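Local atomic coordinates of CdiI (Burkholderia pseudomallei 1026a, PDB entry 4G6V), a protein that binds the tRNase toxin domain of its cognate CdiA and thereby probably protects the cell from contact-dependent growth inhibition. Residues Pro39-Ala43 with Ala58-Phe62. Residues are numbered along the deposited sequence; the frame is centred on the assembly and turned at random.
Sequences PVRDA and AESFF
Pro39 meets Phe62 through its backbone, its carbonyl O lying 3.8 Å from Phe62 CB, where strand 35-42, outermost in the antiparallel sheet of this chain, runs against the start of strand 60-66. Val40 reaches across with both methyls: CG1 packs 3.5 Å from Ser60 CB, and CG2 lies about equally close to Phe62 CB and to CD2 of its ring. Having CG1 anti to the backbone N (chi1 -179°) is what lets the two branches divide between these neighbours. Leu20 of helix 13-26 covers both Val40 and Phe62, and the hydroxyl of Ser60 turns to Ile11 O.

Arg41 and Phe61 form an antiparallel hydrogen-bonded pair, joined in both directions: Arg41 N gives a nearly straight bond to Phe61 O (2.8 Å, 170° at the hydrogen), while Phe61 N returns one to Arg41 O at 2.9 Å. Their side chains leave on the same face of the sheet, where the methylene CG of Arg41 comes obliquely to the Phe61 ring, 4.2 Å from CD2. Both also touch Ser124 of the adhesin/hemolysin chain, so this part of the face borders the toxin, while Leu47 of helix 45-53 packs on Phe61 as well.

Asp42 and Ser60 are the next, non-hydrogen-bonded antiparallel pair, and their side chains diverge. Next to it, Glu59 and Ser60 form a classic beta bulge opposite Leu9 of strand 4-9. Beyond the pair, Ala43 sets its methyl 4.4 Å from Ala58 CB, and its N bonds to Glu59 O at 2.8 Å, approaching from 44° above the carbonyl plane.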
loop_
_atom_site.group_PDB
_atom_site.type_symbol
_atom_site.label_atom_id
_atom_site.label_comp_id
_atom_site.label_asym_id
_atom_site.label_seq_id
_atom_site.Cartn_x
_atom_site.Cartn_y
_atom_site.Cartn_z
ATOM N N PRO B 39 6.892 11.078 4.957
ATOM C CA PRO B 39 7.366 11.600 6.245
ATOM C C PRO B 39 7.148 10.564 7.331
ATOM O O PRO B 39 6.244 9.723 7.194
ATOM C CB PRO B 39 6.444 12.806 6.501
ATOM C CG PRO B 39 5.359 12.758 5.379
ATOM C CD PRO B 39 6.008 12.026 4.253
ATOM N N VAL B 40 7.962 10.621 8.386
ATOM C CA VAL B 40 7.794 9.737 9.529
ATOM C C VAL B 40 6.771 10.335 10.479
ATOM O O VAL B 40 6.759 11.539 10.686
ATOM C CB VAL B 40 9.119 9.543 10.308
ATOM C CG1 VAL B 40 8.917 8.585 11.492
ATOM C CG2 VAL B 40 10.216 9.039 9.384
ATOM N N ARG B 41 5.915 9.495 11.054
ATOM C CA ARG B 41 5.007 9.930 12.102
ATOM C C ARG B 41 5.191 9.134 13.383
ATOM O O ARG B 41 5.849 8.113 13.399
ATOM C CB ARG B 41 3.552 9.862 11.651
ATOM C CG ARG B 41 2.968 8.475 11.522
ATOM C CD ARG B 41 1.558 8.612 11.021
ATOM N NE ARG B 41 1.530 9.657 9.992
ATOM C CZ ARG B 41 0.461 10.377 9.648
ATOM N NH1 ARG B 41 -0.713 10.189 10.244
ATOM N NH2 ARG B 41 0.578 11.293 8.698
ATOM N N ASP B 42 4.637 9.644 14.472
ATOM C CA ASP B 42 4.588 8.905 15.716
ATOM C C ASP B 42 3.562 7.819 15.487
ATOM O O ASP B 42 2.512 8.063 14.899
ATOM C CB ASP B 42 4.150 9.791 16.898
ATOM C CG ASP B 42 5.044 11.013 17.092
ATOM O OD1 ASP B 42 6.285 10.852 17.109
ATOM O OD2 ASP B 42 4.502 12.140 17.229
ATOM N N ALA B 43 3.870 6.617 15.946
ATOM C CA ALA B 43 2.928 5.520 15.851
ATOM C C ALA B 43 1.785 5.732 16.827
ATOM O O ALA B 43 2.022 5.978 17.993
ATOM C CB ALA B 43 3.630 4.209 16.144
ATOM N N ALA B 58 6.850 -0.249 18.651
ATOM C CA ALA B 58 7.046 0.855 17.702
ATOM C C ALA B 58 6.783 2.219 18.336
ATOM O O ALA B 58 5.811 2.392 19.076
ATOM C CB ALA B 58 6.168 0.665 16.450
ATOM N N GLU B 59 7.661 3.177 18.049
ATOM C CA GLU B 59 7.438 4.574 18.436
ATOM C C GLU B 59 7.109 5.427 17.225
ATOM O O GLU B 59 6.288 6.337 17.306
ATOM C CB GLU B 59 8.651 5.161 19.145
ATOM C CG GLU B 59 8.942 4.488 20.478
ATOM C CD GLU B 59 7.748 4.511 21.435
ATOM O OE1 GLU B 59 6.929 5.461 21.368
ATOM O OE2 GLU B 59 7.637 3.577 22.266
ATOM N N SER B 60 7.749 5.126 16.103
ATOM C CA SER B 60 7.481 5.851 14.875
ATOM C C SER B 60 7.132 4.890 13.719
ATOM O O SER B 60 7.333 3.672 13.795
ATOM C CB SER B 60 8.648 6.787 14.528
ATOM O OG SER B 60 9.871 6.077 14.405
ATOM N N PHE B 61 6.582 5.456 12.659
ATOM C CA PHE B 61 6.124 4.696 11.515
ATOM C C PHE B 61 6.324 5.551 10.263
ATOM O O PHE B 61 6.184 6.779 10.295
ATOM C CB PHE B 61 4.636 4.380 11.667
ATOM C CG PHE B 61 4.003 3.909 10.409
ATOM C CD1 PHE B 61 3.881 2.562 10.146
ATOM C CD2 PHE B 61 3.551 4.813 9.462
ATOM C CE1 PHE B 61 3.303 2.127 8.960
ATOM C CE2 PHE B 61 2.970 4.383 8.276
ATOM C CZ PHE B 61 2.842 3.046 8.020
ATOM N N PHE B 62 6.669 4.920 9.158
ATOM C CA PHE B 62 6.642 5.649 7.906
ATOM C C PHE B 62 6.360 4.673 6.770
ATOM O O PHE B 62 6.430 3.449 6.946
ATOM C CB PHE B 62 7.950 6.401 7.674
ATOM C CG PHE B 62 9.100 5.503 7.395
ATOM C CD1 PHE B 62 9.289 4.979 6.118
ATOM C CD2 PHE B 62 9.979 5.148 8.402
ATOM C CE1 PHE B 62 10.341 4.107 5.841
ATOM C CE2 PHE B 62 11.038 4.269 8.136
ATOM C CZ PHE B 62 11.215 3.747 6.843
HETATM O O HOH W 1 7.973 9.070 17.632
#